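Uncharacterized hypothetical protein (Parabacteroides merdae, PDB 4EI0) is of unknown function and belongs to the DUF4466 family, its chain rich in antiparallel beta sheet, with few helices. Local coordinates at residues S149-N161 with A300-M312. Residues are numbered along the deposited sequence; the frame is centred on the assembly and turned at random.
Sequences SKMDMAKNLSVTN and ASEVTVSVKRYKM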
# COMPACT_ATOMS: atom_id res chain seq x y z
N SER B 149 -5.48 -9.56 -32.78
CA SER B 149 -4.89 -9.45 -34.07
C SER B 149 -4.93 -10.82 -34.79
O SER B 149 -4.96 -11.84 -34.14
CB SER B 149 -3.45 -9.05 -33.88
OG SER B 149 -2.76 -9.01 -35.11
N LYS B 150 -4.85 -10.80 -36.11
CA LYS B 150 -4.56 -12.00 -36.94
C LYS B 150 -3.08 -12.32 -37.04
O LYS B 150 -2.69 -13.38 -37.56
CB LYS B 150 -5.11 -11.82 -38.35
CG LYS B 150 -6.64 -11.82 -38.42
CD LYS B 150 -7.19 -11.69 -39.85
CE LYS B 150 -6.29 -12.31 -40.92
NZ LYS B 150 -6.99 -12.47 -42.23
N MSE B 151 -2.25 -11.42 -36.56
CA MSE B 151 -0.82 -11.54 -36.82
C MSE B 151 -0.18 -12.65 -36.02
O MSE B 151 -0.67 -13.04 -34.95
CB MSE B 151 -0.09 -10.23 -36.50
CG MSE B 151 -0.38 -9.11 -37.44
SE MSE B 151 0.61 -7.46 -37.02
CE MSE B 151 -0.14 -7.20 -35.18
N ASP B 152 0.91 -13.17 -36.57
CA ASP B 152 1.89 -13.98 -35.86
C ASP B 152 3.13 -13.15 -35.67
O ASP B 152 3.42 -12.27 -36.49
CB ASP B 152 2.27 -15.20 -36.67
CG ASP B 152 1.24 -16.33 -36.56
OD1 ASP B 152 1.00 -16.81 -35.45
OD2 ASP B 152 0.67 -16.74 -37.61
N MSE B 153 3.87 -13.44 -34.61
CA MSE B 153 5.12 -12.76 -34.35
C MSE B 153 6.20 -13.71 -33.80
O MSE B 153 5.92 -14.53 -32.93
CB MSE B 153 4.84 -11.62 -33.35
CG MSE B 153 6.09 -11.04 -32.86
SE MSE B 153 5.77 -9.36 -31.89
CE MSE B 153 4.66 -10.00 -30.35
N ALA B 154 7.42 -13.59 -34.30
CA ALA B 154 8.57 -14.42 -33.84
C ALA B 154 9.71 -13.44 -33.60
O ALA B 154 10.02 -12.63 -34.49
CB ALA B 154 8.92 -15.43 -34.92
N LYS B 155 10.35 -13.49 -32.43
CA LYS B 155 11.35 -12.51 -32.08
C LYS B 155 12.71 -13.13 -31.85
O LYS B 155 12.82 -14.27 -31.47
CB LYS B 155 10.96 -11.77 -30.81
CG LYS B 155 9.72 -10.93 -30.94
CD LYS B 155 9.30 -10.40 -29.58
CE LYS B 155 10.35 -9.41 -29.05
NZ LYS B 155 9.81 -8.59 -27.95
N ASN B 156 13.73 -12.34 -32.14
CA ASN B 156 15.12 -12.65 -31.85
C ASN B 156 15.56 -13.98 -32.35
O ASN B 156 16.10 -14.77 -31.61
CB ASN B 156 15.36 -12.48 -30.35
CG ASN B 156 14.98 -11.10 -29.86
OD1 ASN B 156 14.14 -10.95 -28.96
ND2 ASN B 156 15.51 -10.07 -30.50
N LEU B 157 15.38 -14.21 -33.65
CA LEU B 157 15.83 -15.43 -34.30
C LEU B 157 17.21 -15.23 -34.90
O LEU B 157 17.53 -14.17 -35.41
CB LEU B 157 14.86 -15.84 -35.40
CG LEU B 157 13.48 -16.17 -34.84
CD1 LEU B 157 12.36 -15.77 -35.78
CD2 LEU B 157 13.44 -17.64 -34.48
N SER B 158 18.02 -16.28 -34.91
CA SER B 158 19.37 -16.23 -35.37
C SER B 158 19.50 -16.62 -36.83
O SER B 158 19.01 -17.64 -37.26
CB SER B 158 20.26 -17.10 -34.46
OG SER B 158 21.54 -17.21 -35.00
N VAL B 159 20.19 -15.79 -37.59
CA VAL B 159 20.40 -16.01 -38.99
C VAL B 159 21.90 -15.93 -39.24
O VAL B 159 22.57 -15.02 -38.77
CB VAL B 159 19.59 -14.99 -39.83
CG1 VAL B 159 19.96 -15.11 -41.29
CG2 VAL B 159 18.07 -15.25 -39.61
N THR B 160 22.42 -16.89 -39.98
CA THR B 160 23.83 -16.94 -40.28
C THR B 160 23.96 -17.48 -41.70
O THR B 160 22.96 -17.86 -42.33
CB THR B 160 24.59 -17.84 -39.30
OG1 THR B 160 24.15 -19.19 -39.47
CG2 THR B 160 24.32 -17.43 -37.86
N ASN B 161 25.16 -17.53 -42.23
CA ASN B 161 25.35 -18.09 -43.56
C ASN B 161 24.87 -19.53 -43.70
O ASN B 161 24.49 -19.96 -44.79
CB ASN B 161 26.82 -17.97 -43.98
CG ASN B 161 27.14 -16.59 -44.50
OD1 ASN B 161 26.75 -16.21 -45.62
ND2 ASN B 161 27.83 -15.82 -43.67
N ALA B 300 29.37 -9.49 -38.75
CA ALA B 300 29.84 -10.38 -39.81
C ALA B 300 29.35 -11.81 -39.60
O ALA B 300 29.03 -12.48 -40.55
CB ALA B 300 31.37 -10.35 -39.93
N SER B 301 29.27 -12.26 -38.36
CA SER B 301 29.05 -13.67 -38.09
C SER B 301 27.61 -14.05 -37.67
O SER B 301 27.29 -15.22 -37.56
CB SER B 301 30.06 -14.13 -37.03
OG SER B 301 29.78 -13.56 -35.76
N GLU B 302 26.75 -13.07 -37.42
CA GLU B 302 25.38 -13.36 -37.05
C GLU B 302 24.43 -12.16 -37.30
O GLU B 302 24.76 -11.02 -37.03
CB GLU B 302 25.30 -13.76 -35.56
CG GLU B 302 23.90 -14.20 -35.13
CD GLU B 302 23.78 -14.65 -33.69
OE1 GLU B 302 24.65 -14.31 -32.86
OE2 GLU B 302 22.78 -15.34 -33.39
N VAL B 303 23.22 -12.45 -37.71
CA VAL B 303 22.14 -11.48 -37.71
C VAL B 303 21.05 -11.94 -36.82
O VAL B 303 20.74 -13.11 -36.79
CB VAL B 303 21.67 -11.31 -39.17
CG1 VAL B 303 20.46 -10.41 -39.26
CG2 VAL B 303 22.83 -10.78 -40.02
N THR B 304 20.43 -11.04 -36.08
CA THR B 304 19.23 -11.35 -35.34
C THR B 304 18.00 -10.65 -35.98
O THR B 304 18.03 -9.44 -36.17
CB THR B 304 19.35 -10.89 -33.88
OG1 THR B 304 20.55 -11.43 -33.31
CG2 THR B 304 18.17 -11.35 -33.04
N VAL B 305 16.93 -11.41 -36.26
CA VAL B 305 15.72 -10.86 -36.87
C VAL B 305 14.52 -11.11 -35.99
O VAL B 305 14.53 -12.05 -35.20
CB VAL B 305 15.48 -11.41 -38.30
CG1 VAL B 305 16.70 -11.23 -39.20
CG2 VAL B 305 15.08 -12.88 -38.27
N SER B 306 13.53 -10.26 -36.11
CA SER B 306 12.21 -10.44 -35.54
C SER B 306 11.16 -10.15 -36.63
O SER B 306 11.35 -9.26 -37.43
CB SER B 306 12.04 -9.47 -34.39
OG SER B 306 13.06 -9.70 -33.42
N VAL B 307 10.05 -10.87 -36.64
CA VAL B 307 9.10 -10.84 -37.79
C VAL B 307 7.69 -10.81 -37.30
O VAL B 307 7.34 -11.53 -36.37
CB VAL B 307 9.31 -12.09 -38.69
CG1 VAL B 307 8.29 -12.18 -39.84
CG2 VAL B 307 10.74 -12.20 -39.18
N LYS B 308 6.89 -9.92 -37.87
CA LYS B 308 5.44 -9.98 -37.83
C LYS B 308 4.97 -10.50 -39.17
O LYS B 308 5.52 -10.12 -40.21
CB LYS B 308 4.84 -8.64 -37.58
CG LYS B 308 4.83 -8.27 -36.11
CD LYS B 308 4.36 -6.85 -35.84
CE LYS B 308 4.13 -6.56 -34.35
NZ LYS B 308 3.65 -5.18 -34.12
N ARG B 309 4.01 -11.42 -39.14
CA ARG B 309 3.41 -11.99 -40.40
C ARG B 309 1.89 -11.87 -40.35
O ARG B 309 1.29 -11.99 -39.28
CB ARG B 309 3.83 -13.43 -40.55
CG ARG B 309 3.37 -14.10 -41.85
CD ARG B 309 3.59 -15.60 -41.88
NE ARG B 309 2.75 -16.29 -40.92
CZ ARG B 309 2.69 -17.62 -40.77
NH1 ARG B 309 3.40 -18.43 -41.53
NH2 ARG B 309 1.89 -18.12 -39.82
N TYR B 310 1.27 -11.62 -41.50
CA TYR B 310 -0.16 -11.45 -41.60
C TYR B 310 -0.65 -12.24 -42.83
O TYR B 310 -0.13 -12.07 -43.93
CB TYR B 310 -0.49 -9.94 -41.75
CG TYR B 310 -1.96 -9.60 -41.91
CD1 TYR B 310 -2.75 -9.42 -40.84
CD2 TYR B 310 -2.53 -9.51 -43.17
CE1 TYR B 310 -4.10 -9.11 -40.98
CE2 TYR B 310 -3.86 -9.22 -43.33
CZ TYR B 310 -4.65 -9.04 -42.22
OH TYR B 310 -5.98 -8.73 -42.35
N LYS B 311 -1.63 -13.10 -42.61
CA LYS B 311 -2.24 -13.88 -43.67
C LYS B 311 -3.31 -13.08 -44.38
O LYS B 311 -4.32 -12.67 -43.78
CB LYS B 311 -2.89 -15.16 -43.11
CG LYS B 311 -3.36 -16.10 -44.25
CD LYS B 311 -4.44 -17.08 -43.84
CE LYS B 311 -4.01 -18.53 -43.99
NZ LYS B 311 -3.79 -19.14 -42.64
N MSE B 312 -3.11 -12.88 -45.68
CA MSE B 312 -4.01 -12.02 -46.45
C MSE B 312 -5.41 -12.63 -46.61
O MSE B 312 -5.65 -13.85 -46.51
OXT MSE B 312 -6.37 -11.87 -46.78
CB MSE B 312 -3.37 -11.70 -47.79
CG MSE B 312 -2.08 -10.89 -47.66
SE MSE B 312 -2.38 -9.07 -46.96
CE MSE B 312 -3.56 -8.36 -48.36
O HOH W 1 -2.11 -14.12 -39.92
O HOH W 2 0.55 -14.91 -39.68
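Asp152–Lys155 runs antiparallel to Glu302–Lys311, axes 4.7 Å apart, and a G1 beta bulge at Asn156 and Leu157, both opposite Val305, shifts the register by one before pairing resumes through Val159. The bulge is tied down by Ser306, whose OG takes the Asn156 N-H almost straight (177°) at 3.0 Å and also bonds Asn296. In a salt bridge, Arg309 NH2 meets Asp152 OD2 at 2.9 Å, in the guanidinium plane but from above the carboxylate, the planes 64° apart. A water spans Asp152 OD2 and Arg309 NE, Arg121 holds Asp152 OD1, and Arg309 NH1 bonds Asn170 O. Lys150 crosses Tyr310 obliquely, its CE near the tyrosine CE1, CZ and OH, and bends at chi3 (32°) so that NZ reaches Lys311 O at 3.1 Å; an alanine here would probably leave that carbonyl without its lysine mate and the tyrosine's hydroxyl end without the aliphatic chain packed by it. Ser158 OG donates to Glu302 OE2 at 2.8 Å. Strand 152–159 is, within this chain, an edge strand of a five-stranded sheet, beside 302–311; helix 256–261 covers Met151 and its Glu260 bonds Tyr310 OH, while Tyr197 of strand 195–199 packs against Val159 and Val303.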